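PDB 3EMF: Hia (Adhesin) from Haemophilus influenzae, which is a trimeric autotransporter adhesin of the bacterial outer membrane, whose binding domain 2, the part in this structure, probably attaches the bacterium to host cells. Local coordinates for the interface of chains A and B. Coordinates in Å, arbitrary orientation; residue numbers count along the deposited sequence, not the author numbering. Chains: chain A/B, Hia (Adhesin).

The interface of chains A and B. Residues chain A 7, 9, 39, 41, 52-54, 56-58, 62-63; chain B 58-61, 63.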
ATOM      1  N   ASN A   7      18.088   8.395  -8.639  1.00 35.69           N
ATOM      2  CA  ASN A   7      17.412   9.683  -8.623  1.00 31.94           C
ATOM      3  C   ASN A   7      17.627  10.357  -7.272  1.00 37.39           C
ATOM      4  O   ASN A   7      18.300   9.798  -6.409  1.00 32.79           O
ATOM      5  CB  ASN A   7      15.927   9.564  -9.029  1.00 26.65           C
ATOM      6  CG  ASN A   7      15.118   8.711  -8.081  1.00 30.33           C
ATOM      7  OD1 ASN A   7      15.351   8.725  -6.874  1.00 30.17           O
ATOM      8  ND2 ASN A   7      14.148   7.971  -8.624  1.00 23.82           N
ATOM      9  N   LEU A   9      15.397  11.429  -4.946  1.00 29.92           N
ATOM     10  CA  LEU A   9      14.387  11.240  -3.903  1.00 22.52           C
ATOM     11  C   LEU A   9      14.979  10.900  -2.540  1.00 29.19           C
ATOM     12  O   LEU A   9      15.851  10.028  -2.420  1.00 29.79           O
ATOM     13  CB  LEU A   9      13.402  10.126  -4.289  1.00 22.11           C
ATOM     14  CG  LEU A   9      12.510  10.378  -5.503  1.00 22.37           C
ATOM     15  CD1 LEU A   9      11.752   9.088  -5.895  1.00 23.20           C
ATOM     16  CD2 LEU A   9      11.552  11.549  -5.240  1.00 27.64           C
ATOM     17  N   LEU A  39       9.503   6.810   1.431  1.00 25.44           N
ATOM     18  CA  LEU A  39       9.916   7.684   0.348  1.00 23.28           C
ATOM     19  C   LEU A  39       9.217   9.026   0.475  1.00 27.18           C
ATOM     20  O   LEU A  39       8.016   9.103   0.746  1.00 28.63           O
ATOM     21  CB  LEU A  39       9.582   7.041  -1.007  1.00 21.30           C
ATOM     22  CG  LEU A  39      10.370   7.486  -2.244  1.00 31.40           C
ATOM     23  CD1 LEU A  39      11.868   7.271  -2.018  1.00 27.20           C
ATOM     24  CD2 LEU A  39       9.885   6.712  -3.481  1.00 35.00           C
ATOM     25  N   LEU A  41       7.913  11.566  -1.663  1.00 27.67           N
ATOM     26  CA  LEU A  41       7.607  11.807  -3.063  1.00 35.59           C
ATOM     27  C   LEU A  41       7.285  13.269  -3.345  1.00 41.02           C
ATOM     28  O   LEU A  41       7.376  13.723  -4.485  1.00 46.55           O
ATOM     29  CB  LEU A  41       6.460  10.894  -3.522  1.00 35.73           C
ATOM     30  CG  LEU A  41       6.857   9.444  -3.796  1.00 34.27           C
ATOM     31  CD1 LEU A  41       5.628   8.614  -4.151  1.00 34.37           C
ATOM     32  CD2 LEU A  41       7.891   9.366  -4.912  1.00 29.97           C
ATOM     33  N   VAL A  52      12.194  16.332  -7.719  1.00 44.43           N
ATOM     34  CA  VAL A  52      12.285  15.235  -8.672  1.00 38.92           C
ATOM     35  C   VAL A  52      11.018  15.206  -9.506  1.00 34.85           C
ATOM     36  O   VAL A  52       9.929  14.962  -8.987  1.00 31.58           O
ATOM     37  CB  VAL A  52      12.510  13.868  -7.962  1.00 32.38           C
ATOM     38  CG1 VAL A  52      12.617  12.747  -8.987  1.00 28.16           C
ATOM     39  CG2 VAL A  52      13.780  13.920  -7.084  1.00 26.51           C
ATOM     40  N   GLU A  53      11.169  15.486 -10.799  1.00 31.00           N
ATOM     41  CA  GLU A  53      10.051  15.595 -11.712  1.00 36.63           C
ATOM     42  C   GLU A  53       9.369  14.252 -11.973  1.00 37.33           C
ATOM     43  O   GLU A  53       9.976  13.189 -11.847  1.00 36.32           O
ATOM     44  CB  GLU A  53      10.526  16.182 -13.047  1.00 47.65           C
ATOM     45  CG  GLU A  53      10.728  17.689 -13.032  1.00 62.26           C
ATOM     46  CD  GLU A  53      11.993  18.137 -12.289  1.00 69.80           C
ATOM     47  OE1 GLU A  53      12.860  17.279 -11.990  1.00 67.54           O
ATOM     48  OE2 GLU A  53      12.114  19.359 -12.020  1.00 65.20           O
ATOM     49  N   ASP A  54       8.102  14.315 -12.352  1.00 30.48           N
ATOM     50  CA  ASP A  54       7.350  13.113 -12.720  1.00 33.67           C
ATOM     51  C   ASP A  54       8.092  12.187 -13.696  1.00 34.62           C
ATOM     52  O   ASP A  54       8.126  10.979 -13.479  1.00 30.07           O
ATOM     53  CB  ASP A  54       5.990  13.492 -13.324  1.00 38.00           C
ATOM     54  CG  ASP A  54       4.953  13.891 -12.265  1.00 47.92           C
ATOM     55  OD1 ASP A  54       5.179  13.662 -11.053  1.00 34.29           O
ATOM     56  OD2 ASP A  54       3.890  14.428 -12.651  1.00 52.20           O
ATOM     57  N   THR A  56      10.897  11.012 -14.291  1.00 39.47           N
ATOM     58  CA  THR A  56      12.187  10.552 -13.811  1.00 31.99           C
ATOM     59  C   THR A  56      12.056   9.056 -13.616  1.00 30.13           C
ATOM     60  O   THR A  56      10.998   8.573 -13.196  1.00 37.60           O
ATOM     61  CB  THR A  56      12.514  11.217 -12.463  1.00 37.33           C
ATOM     62  OG1 THR A  56      12.484  12.645 -12.624  1.00 37.59           O
ATOM     63  CG2 THR A  56      13.890  10.785 -11.939  1.00 36.72           C
ATOM     64  N   ALA A  57      13.115   8.324 -13.944  1.00 30.77           N
ATOM     65  CA  ALA A  57      13.164   6.884 -13.702  1.00 29.14           C
ATOM     66  C   ALA A  57      12.962   6.589 -12.222  1.00 26.40           C
ATOM     67  O   ALA A  57      13.624   7.174 -11.370  1.00 30.24           O
ATOM     68  CB  ALA A  57      14.491   6.317 -14.163  1.00 27.01           C
ATOM     69  N   ALA A  58      12.023   5.694 -11.916  1.00 30.08           N
ATOM     70  CA  ALA A  58      11.913   5.172 -10.563  1.00 26.99           C
ATOM     71  C   ALA A  58      12.922   4.029 -10.412  1.00 23.85           C
ATOM     72  O   ALA A  58      13.229   3.329 -11.375  1.00 27.82           O
ATOM     73  CB  ALA A  58      10.514   4.682 -10.280  1.00 19.90           C
ATOM     74  N   ASN A  62      13.637   2.842  -4.675  1.00 28.19           N
ATOM     75  CA  ASN A  62      12.422   3.608  -4.412  1.00 24.33           C
ATOM     76  C   ASN A  62      11.272   2.683  -3.992  1.00 22.94           C
ATOM     77  O   ASN A  62      10.538   2.983  -3.057  1.00 22.08           O
ATOM     78  CB  ASN A  62      11.979   4.393  -5.651  1.00 20.61           C
ATOM     79  CG  ASN A  62      12.934   5.512  -6.053  1.00 22.95           C
ATOM     80  OD1 ASN A  62      13.712   6.041  -5.247  1.00 26.94           O
ATOM     81  ND2 ASN A  62      12.860   5.893  -7.336  1.00 21.08           N
ATOM     82  N   LEU A  63      11.111   1.557  -4.688  1.00 20.36           N
ATOM     83  CA  LEU A  63      10.022   0.621  -4.367  1.00 17.68           C
ATOM     84  C   LEU A  63      10.151   0.136  -2.941  1.00 24.38           C
ATOM     85  O   LEU A  63       9.145  -0.117  -2.285  1.00 20.39           O
ATOM     86  CB  LEU A  63      10.035  -0.590  -5.290  1.00 19.67           C
ATOM     87  CG  LEU A  63      10.080  -0.295  -6.791  1.00 23.83           C
ATOM     88  CD1 LEU A  63       9.930  -1.578  -7.598  1.00 26.70           C
ATOM     89  CD2 LEU A  63       8.997   0.678  -7.122  1.00 21.84           C
TER
ATOM     90  N   ALA B  58       9.276   2.211 -15.134  1.00 29.30           N
ATOM     91  CA  ALA B  58       8.352   2.947 -14.278  1.00 27.95           C
ATOM     92  C   ALA B  58       8.945   4.332 -14.044  1.00 32.83           C
ATOM     93  O   ALA B  58      10.167   4.502 -14.058  1.00 28.69           O
ATOM     94  CB  ALA B  58       8.194   2.235 -12.962  1.00 23.21           C
ATOM     95  N   THR B  59       8.083   5.323 -13.836  1.00 29.86           N
ATOM     96  CA  THR B  59       8.543   6.658 -13.525  1.00 21.11           C
ATOM     97  C   THR B  59       8.186   7.063 -12.098  1.00 22.42           C
ATOM     98  O   THR B  59       7.349   6.445 -11.459  1.00 25.17           O
ATOM     99  CB  THR B  59       7.918   7.692 -14.456  1.00 29.62           C
ATOM    100  OG1 THR B  59       6.513   7.757 -14.184  1.00 28.71           O
ATOM    101  CG2 THR B  59       8.147   7.298 -15.914  1.00 25.83           C
ATOM    102  N   VAL B  60       8.802   8.137 -11.624  1.00 22.54           N
ATOM    103  CA  VAL B  60       8.475   8.669 -10.314  1.00 23.06           C
ATOM    104  C   VAL B  60       7.017   9.179 -10.311  1.00 25.96           C
ATOM    105  O   VAL B  60       6.299   9.048  -9.324  1.00 29.87           O
ATOM    106  CB  VAL B  60       9.439   9.796  -9.932  1.00 28.25           C
ATOM    107  CG1 VAL B  60       8.900  10.582  -8.739  1.00 27.77           C
ATOM    108  CG2 VAL B  60      10.860   9.231  -9.660  1.00 23.14           C
ATOM    109  N   GLY B  61       6.574   9.743 -11.430  1.00 25.34           N
ATOM    110  CA  GLY B  61       5.189  10.160 -11.554  1.00 19.54           C
ATOM    111  C   GLY B  61       4.234   8.984 -11.398  1.00 19.94           C
ATOM    112  O   GLY B  61       3.156   9.125 -10.812  1.00 24.24           O
ATOM    113  N   LEU B  63       4.809   6.461  -9.429  1.00 22.07           N
ATOM    114  CA  LEU B  63       4.764   6.165  -7.982  1.00 19.84           C
ATOM    115  C   LEU B  63       3.810   7.105  -7.257  1.00 18.62           C
ATOM    116  O   LEU B  63       3.185   6.742  -6.265  1.00 22.21           O
ATOM    117  CB  LEU B  63       6.158   6.263  -7.339  1.00 19.30           C
ATOM    118  CG  LEU B  63       7.300   5.470  -7.960  1.00 20.09           C
ATOM    119  CD1 LEU B  63       8.585   5.635  -7.108  1.00 23.16           C
ATOM    120  CD2 LEU B  63       6.931   3.983  -8.126  1.00 20.24           C
TER
HETATM  121  O   HOH W   1      12.439   3.218 -14.227  1.00 44.28           O
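This is a subunit interface of the Hia trimer, a trimeric autotransporter adhesin; it joins neighbouring subunits where a loop of chain A caps the N-terminal end of the short helix 60-63 of chain B, whose B:Val60 and B:Leu63 pack mainly against carbon atoms of chain A. The backbone N-H groups of the first helical turn are taken up by carbonyls of the neighbouring chain: B:Val60 N gives a hydrogen bond to A:Thr56 O (2.7 Å), nearly along the C=O axis, and B:Gly61 N one to A:Asp54 O (2.9 Å), in the carbonyl plane on a lone pair. An antiparallel bridge pairs A:Ala57 with B:Thr59; beside it A:Ala58 N donates to B:Ala58 O almost straight (173° at H), though from above the carbonyl plane. A water joins the carbonyl oxygens of A:Ala58 and B:Ala58. B:Val60 holds CG1 anti to its backbone N (chi1 166°) and CG2 anti to the carbonyl carbon, which points CG2 at A:Leu9 CD1, tip to tip at 3.9 Å. Its side chain lies alongside A:Thr56, pointing the same way, crosses A:Val52, and slides past A:Leu41 in the opposite direction, CG1 near CD2. The A:Asn7 carboxamide meets CG2 tip to tip; its ND2 donates an in-plane hydrogen bond to A:Ala57 O (2.9 Å), which sets the turn of the amide. B:Leu63 sets CD1 against A:Ala58 CB (3.8 Å) and A:Asn62 CB, while the two Leu63 side chains cross at about a right angle, A:Leu63 CD2 4.0 Å from B:Leu63 CD2.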